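Local coordinates for protein Exo-beta-1,3-galactanase (Bifidobacterium bifidum, PDB 5FLW) that probably hydrolyses beta-1,3-galactan from its chain end, releasing galactose, as a family 43 glycoside hydrolase, at residues A[179-191]-A[199-211]. Residues are numbered along the deposited sequence; the frame is centred on the assembly and turned at random.
Sequences ERATDYPYGLESP and LYYWFGSQLTSWD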
loop_
_atom_site.group_PDB
_atom_site.type_symbol
_atom_site.label_atom_id
_atom_site.label_comp_id
_atom_site.label_asym_id
_atom_site.label_seq_id
_atom_site.Cartn_x
_atom_site.Cartn_y
_atom_site.Cartn_z
ATOM N N GLU A 179 -7.926 -13.887 -5.980
ATOM C CA GLU A 179 -9.298 -13.740 -5.519
ATOM C C GLU A 179 -10.024 -12.624 -6.250
ATOM O O GLU A 179 -9.496 -11.506 -6.413
ATOM C CB GLU A 179 -9.376 -13.478 -3.988
ATOM C CG GLU A 179 -8.714 -14.591 -3.171
ATOM C CD GLU A 179 -9.503 -15.898 -3.233
ATOM O OE1 GLU A 179 -10.756 -15.850 -3.333
ATOM O OE2 GLU A 179 -8.870 -16.986 -3.164
ATOM N N ARG A 180 -11.267 -12.919 -6.627
ATOM C CA ARG A 180 -12.220 -11.907 -7.050
ATOM C C ARG A 180 -13.142 -11.631 -5.873
ATOM O O ARG A 180 -13.407 -12.521 -5.059
ATOM C CB ARG A 180 -13.036 -12.372 -8.260
ATOM C CG ARG A 180 -12.253 -12.410 -9.574
ATOM C CD ARG A 180 -13.132 -12.972 -10.665
ATOM N NE ARG A 180 -12.593 -12.775 -12.003
ATOM C CZ ARG A 180 -12.062 -13.735 -12.753
ATOM N NH1 ARG A 180 -11.979 -14.970 -12.292
ATOM N NH2 ARG A 180 -11.603 -13.456 -13.970
ATOM N N ALA A 181 -13.574 -10.378 -5.756
ATOM C CA ALA A 181 -14.506 -10.038 -4.699
ATOM C C ALA A 181 -15.845 -10.734 -4.942
ATOM O O ALA A 181 -16.192 -11.131 -6.069
ATOM C CB ALA A 181 -14.690 -8.522 -4.568
ATOM N N THR A 182 -16.585 -10.906 -3.847
ATOM C CA THR A 182 -17.875 -11.584 -3.885
ATOM C C THR A 182 -18.802 -10.926 -4.906
ATOM O O THR A 182 -19.009 -9.705 -4.883
ATOM C CB THR A 182 -18.507 -11.524 -2.483
ATOM O OG1 THR A 182 -17.574 -11.997 -1.497
ATOM C CG2 THR A 182 -19.793 -12.385 -2.450
ATOM N N ASP A 183 -19.373 -11.743 -5.797
ATOM C CA ASP A 183 -20.301 -11.247 -6.813
ATOM C C ASP A 183 -19.680 -10.114 -7.633
ATOM O O ASP A 183 -20.351 -9.139 -7.987
ATOM C CB ASP A 183 -21.624 -10.778 -6.194
ATOM C CG ASP A 183 -22.333 -11.867 -5.385
ATOM O OD1 ASP A 183 -22.328 -13.054 -5.808
ATOM O OD2 ASP A 183 -22.920 -11.517 -4.334
ATOM N N TYR A 184 -18.376 -10.222 -7.923
ATOM C CA TYR A 184 -17.652 -9.150 -8.619
ATOM C C TYR A 184 -16.776 -9.841 -9.653
ATOM O O TYR A 184 -16.268 -10.943 -9.388
ATOM C CB TYR A 184 -16.760 -8.364 -7.643
ATOM C CG TYR A 184 -16.445 -6.921 -8.024
ATOM C CD1 TYR A 184 -17.464 -6.023 -8.372
ATOM C CD2 TYR A 184 -15.131 -6.432 -7.958
ATOM C CE1 TYR A 184 -17.178 -4.676 -8.684
ATOM C CE2 TYR A 184 -14.831 -5.094 -8.264
ATOM C CZ TYR A 184 -15.853 -4.222 -8.629
ATOM O OH TYR A 184 -15.546 -2.908 -8.936
ATOM N N PRO A 185 -16.606 -9.241 -10.838
ATOM C CA PRO A 185 -15.793 -9.870 -11.891
ATOM C C PRO A 185 -14.295 -9.683 -11.709
ATOM O O PRO A 185 -13.525 -10.170 -12.550
ATOM C CB PRO A 185 -16.266 -9.159 -13.179
ATOM C CG PRO A 185 -17.413 -8.268 -12.786
ATOM C CD PRO A 185 -17.225 -7.989 -11.311
ATOM N N TYR A 186 -13.870 -8.993 -10.645
ATOM C CA TYR A 186 -12.476 -8.618 -10.472
ATOM C C TYR A 186 -12.074 -8.798 -9.022
ATOM O O TYR A 186 -12.920 -8.879 -8.124
ATOM C CB TYR A 186 -12.277 -7.126 -10.792
ATOM C CG TYR A 186 -12.831 -6.746 -12.127
ATOM C CD1 TYR A 186 -12.140 -7.086 -13.284
ATOM C CD2 TYR A 186 -14.063 -6.077 -12.240
ATOM C CE1 TYR A 186 -12.634 -6.769 -14.530
ATOM C CE2 TYR A 186 -14.576 -5.751 -13.492
ATOM C CZ TYR A 186 -13.843 -6.101 -14.637
ATOM O OH TYR A 186 -14.298 -5.796 -15.901
ATOM N N GLY A 187 -10.763 -8.802 -8.797
ATOM C CA GLY A 187 -10.259 -8.575 -7.464
ATOM C C GLY A 187 -10.397 -7.103 -7.105
ATOM O O GLY A 187 -10.717 -6.253 -7.939
ATOM N N LEU A 188 -10.131 -6.792 -5.850
ATOM C CA LEU A 188 -10.187 -5.417 -5.400
ATOM C C LEU A 188 -8.778 -4.852 -5.528
ATOM O O LEU A 188 -7.801 -5.589 -5.417
ATOM C CB LEU A 188 -10.664 -5.350 -3.950
ATOM C CG LEU A 188 -12.083 -5.857 -3.679
ATOM C CD1 LEU A 188 -12.557 -5.414 -2.304
ATOM C CD2 LEU A 188 -13.039 -5.380 -4.759
ATOM N N GLU A 189 -8.802 -3.550 -5.738
ATOM C CA GLU A 189 -7.443 -3.046 -5.900
ATOM C C GLU A 189 -6.871 -2.484 -4.596
ATOM O O GLU A 189 -7.451 -2.686 -3.535
ATOM C CB GLU A 189 -7.298 -2.097 -7.093
ATOM C CG GLU A 189 -8.101 -0.823 -7.009
ATOM C CD GLU A 189 -8.002 0.009 -8.276
ATOM O OE1 GLU A 189 -7.073 -0.201 -9.083
ATOM O OE2 GLU A 189 -8.854 0.887 -8.455
ATOM N N SER A 190 -5.719 -1.670 -4.592
ATOM C CA SER A 190 -5.066 -1.108 -3.404
ATOM C C SER A 190 -5.092 -2.097 -2.235
ATOM O O SER A 190 -5.611 -1.793 -1.169
ATOM C CB SER A 190 -5.650 0.260 -3.014
ATOM O OG SER A 190 -6.983 0.174 -2.547
ATOM N N PRO A 191 -4.512 -3.277 -2.437
ATOM C CA PRO A 191 -4.561 -4.303 -1.385
ATOM C C PRO A 191 -3.654 -3.999 -0.197
ATOM O O PRO A 191 -2.555 -3.436 -0.341
ATOM C CB PRO A 191 -4.071 -5.567 -2.118
ATOM C CG PRO A 191 -3.165 -5.032 -3.196
ATOM C CD PRO A 191 -3.881 -3.782 -3.674
ATOM N N LEU A 199 -5.548 -15.062 12.213
ATOM C CA LEU A 199 -6.485 -14.764 11.132
ATOM C C LEU A 199 -5.917 -13.622 10.291
ATOM O O LEU A 199 -5.506 -12.593 10.840
ATOM C CB LEU A 199 -7.848 -14.343 11.682
ATOM C CG LEU A 199 -9.000 -14.293 10.684
ATOM C CD1 LEU A 199 -9.382 -15.705 10.274
ATOM C CD2 LEU A 199 -10.186 -13.572 11.252
ATOM N N TYR A 200 -5.899 -13.808 8.964
ATOM C CA TYR A 200 -5.468 -12.770 8.024
ATOM C C TYR A 200 -6.663 -11.911 7.627
ATOM O O TYR A 200 -7.763 -12.424 7.396
ATOM C CB TYR A 200 -4.887 -13.406 6.759
ATOM C CG TYR A 200 -3.701 -14.323 6.996
ATOM C CD1 TYR A 200 -2.414 -13.803 7.121
ATOM C CD2 TYR A 200 -3.870 -15.716 7.099
ATOM C CE1 TYR A 200 -1.329 -14.635 7.335
ATOM C CE2 TYR A 200 -2.788 -16.558 7.317
ATOM C CZ TYR A 200 -1.515 -16.011 7.440
ATOM O OH TYR A 200 -0.422 -16.835 7.650
ATOM N N TYR A 201 -6.449 -10.601 7.565
ATOM C CA TYR A 201 -7.467 -9.655 7.124
ATOM C C TYR A 201 -6.910 -8.948 5.893
ATOM O O TYR A 201 -5.821 -8.379 5.952
ATOM C CB TYR A 201 -7.802 -8.618 8.208
ATOM C CG TYR A 201 -8.400 -9.167 9.518
ATOM C CD1 TYR A 201 -7.639 -9.950 10.387
ATOM C CD2 TYR A 201 -9.707 -8.840 9.901
ATOM C CE1 TYR A 201 -8.176 -10.436 11.591
ATOM C CE2 TYR A 201 -10.256 -9.312 11.093
ATOM C CZ TYR A 201 -9.489 -10.113 11.936
ATOM O OH TYR A 201 -10.023 -10.575 13.136
ATOM N N TRP A 202 -7.660 -8.999 4.791
ATOM C CA TRP A 202 -7.258 -8.478 3.489
ATOM C C TRP A 202 -8.275 -7.417 3.079
ATOM O O TRP A 202 -9.460 -7.726 2.899
ATOM C CB TRP A 202 -7.260 -9.648 2.496
ATOM C CG TRP A 202 -6.884 -9.393 1.063
ATOM C CD1 TRP A 202 -6.598 -8.192 0.458
ATOM C CD2 TRP A 202 -6.772 -10.394 0.032
ATOM N NE1 TRP A 202 -6.311 -8.390 -0.881
ATOM C CE2 TRP A 202 -6.406 -9.731 -1.165
ATOM C CE3 TRP A 202 -6.931 -11.791 0.011
ATOM C CZ2 TRP A 202 -6.220 -10.421 -2.378
ATOM C CZ3 TRP A 202 -6.730 -12.479 -1.190
ATOM C CH2 TRP A 202 -6.363 -11.790 -2.366
ATOM N N PHE A 203 -7.808 -6.174 2.918
ATOM C CA PHE A 203 -8.637 -5.034 2.546
ATOM C C PHE A 203 -8.345 -4.622 1.106
ATOM O O PHE A 203 -7.217 -4.766 0.625
ATOM C CB PHE A 203 -8.350 -3.830 3.458
ATOM C CG PHE A 203 -8.538 -4.118 4.924
ATOM C CD1 PHE A 203 -7.570 -4.808 5.650
ATOM C CD2 PHE A 203 -9.684 -3.698 5.587
ATOM C CE1 PHE A 203 -7.762 -5.079 7.023
ATOM C CE2 PHE A 203 -9.872 -3.962 6.960
ATOM C CZ PHE A 203 -8.908 -4.645 7.664
ATOM N N GLY A 204 -9.362 -4.066 0.433
ATOM C CA GLY A 204 -9.169 -3.508 -0.895
ATOM C C GLY A 204 -10.321 -2.604 -1.291
ATOM O O GLY A 204 -11.318 -2.475 -0.572
ATOM N N SER A 205 -10.165 -1.980 -2.458
ATOM C CA SER A 205 -11.132 -1.025 -2.986
ATOM C C SER A 205 -11.785 -1.538 -4.267
ATOM O O SER A 205 -11.153 -2.229 -5.078
ATOM C CB SER A 205 -10.480 0.333 -3.266
ATOM O OG SER A 205 -9.282 0.190 -4.009
ATOM N N GLN A 206 -13.057 -1.183 -4.452
ATOM C CA GLN A 206 -13.703 -1.512 -5.721
ATOM C C GLN A 206 -13.058 -0.702 -6.845
ATOM O O GLN A 206 -12.286 0.233 -6.609
ATOM C CB GLN A 206 -15.224 -1.299 -5.660
ATOM C CG GLN A 206 -15.870 -1.980 -4.461
ATOM C CD GLN A 206 -17.390 -1.798 -4.433
ATOM O OE1 GLN A 206 -17.977 -1.407 -3.410
ATOM N NE2 GLN A 206 -18.042 -2.064 -5.548
ATOM N N LEU A 207 -13.363 -1.097 -8.083
ATOM C CA LEU A 207 -12.821 -0.472 -9.292
ATOM C C LEU A 207 -13.880 0.520 -9.759
ATOM O O LEU A 207 -14.803 0.168 -10.500
ATOM C CB LEU A 207 -12.526 -1.529 -10.358
ATOM C CG LEU A 207 -11.584 -2.665 -9.926
ATOM C CD1 LEU A 207 -11.363 -3.652 -11.062
ATOM C CD2 LEU A 207 -10.261 -2.136 -9.468
ATOM N N THR A 208 -13.768 1.762 -9.297
ATOM C CA THR A 208 -14.726 2.808 -9.656
ATOM C C THR A 208 -13.995 4.067 -10.107
ATOM O O THR A 208 -14.467 5.180 -9.905
ATOM C CB THR A 208 -15.668 3.154 -8.482
ATOM O OG1 THR A 208 -14.914 3.707 -7.399
ATOM C CG2 THR A 208 -16.397 1.914 -7.996
ATOM N N SER A 209 -12.837 3.862 -10.720
ATOM C CA SER A 209 -11.990 4.945 -11.209
ATOM C C SER A 209 -11.705 6.012 -10.152
ATOM O O SER A 209 -11.296 5.686 -9.049
ATOM C CB SER A 209 -12.516 5.548 -12.517
ATOM O OG SER A 209 -13.863 5.973 -12.428
ATOM N N TRP A 210 -11.906 7.283 -10.490
ATOM C CA TRP A 210 -11.627 8.363 -9.541
ATOM C C TRP A 210 -12.601 8.438 -8.366
ATOM O O TRP A 210 -12.243 8.912 -7.295
ATOM C CB TRP A 210 -11.507 9.707 -10.263
ATOM C CG TRP A 210 -10.311 9.768 -11.163
ATOM C CD1 TRP A 210 -10.273 9.470 -12.486
ATOM C CD2 TRP A 210 -8.975 10.129 -10.794
ATOM N NE1 TRP A 210 -9.000 9.627 -12.973
ATOM C CE2 TRP A 210 -8.185 10.036 -11.953
ATOM C CE3 TRP A 210 -8.372 10.529 -9.598
ATOM C CZ2 TRP A 210 -6.827 10.324 -11.955
ATOM C CZ3 TRP A 210 -7.021 10.816 -9.603
ATOM C CH2 TRP A 210 -6.265 10.716 -10.772
ATOM N N ASP A 211 -13.824 7.965 -8.567
ATOM C CA ASP A 211 -14.816 7.957 -7.503
ATOM C C ASP A 211 -14.390 7.026 -6.366
ATOM O O ASP A 211 -13.830 5.946 -6.588
ATOM C CB ASP A 211 -16.170 7.516 -8.055
ATOM C CG ASP A 211 -16.768 8.527 -9.054
ATOM O OD1 ASP A 211 -16.581 9.766 -8.900
ATOM O OD2 ASP A 211 -17.412 8.060 -10.018
HETATM O O HOH W 1 -17.428 -1.333 -9.257
HETATM O O HOH W 2 -7.207 -6.099 -2.746
HETATM O O HOH W 3 -10.483 1.695 -11.084
HETATM O O HOH W 4 -10.969 2.489 -6.903
HETATM O O HOH W 5 -11.338 2.915 -8.918
#
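E189 and S205 form an antiparallel hydrogen-bonded pair. E189 N donates to S205 O at 2.8 Å, and S205 N returns a bond to E189 O. A third backbone N-H, that of L207, goes to the phenol of Y184 instead: L207 N lies 3.0 Å from Y184 OH, near the ring plane, with an N-H...O angle of 158°. The hydroxyls of S190 and S205 sit 2.7 Å apart, OG to OG; V245 O and Q244 NE2 tie them to the next blade. Waters link E189 OE2 to Q206 O, T208 N and S209.

Van der Waals contacts flank these bonds. L207 forks between two side chains: CD1 makes an apolar contact with Y186 CG at 3.6 Å, and CD2 packs against the carboxylate carbon of E189. CG of W202 is anti to its backbone N (chi1 180°), which carries the indole back to E179, whose CG lies 3.5 Å from W202 CZ3.

A phenylalanine in place of Y184 would probably leave L207 N without its acceptor and the chain at L207 less firmly held. The contact thus joins the linker between two blades of the five-bladed beta-propeller to strand 199-205 and its following loop, through two backbone bonds, a phenol acceptor, bridging waters and the packing of L207.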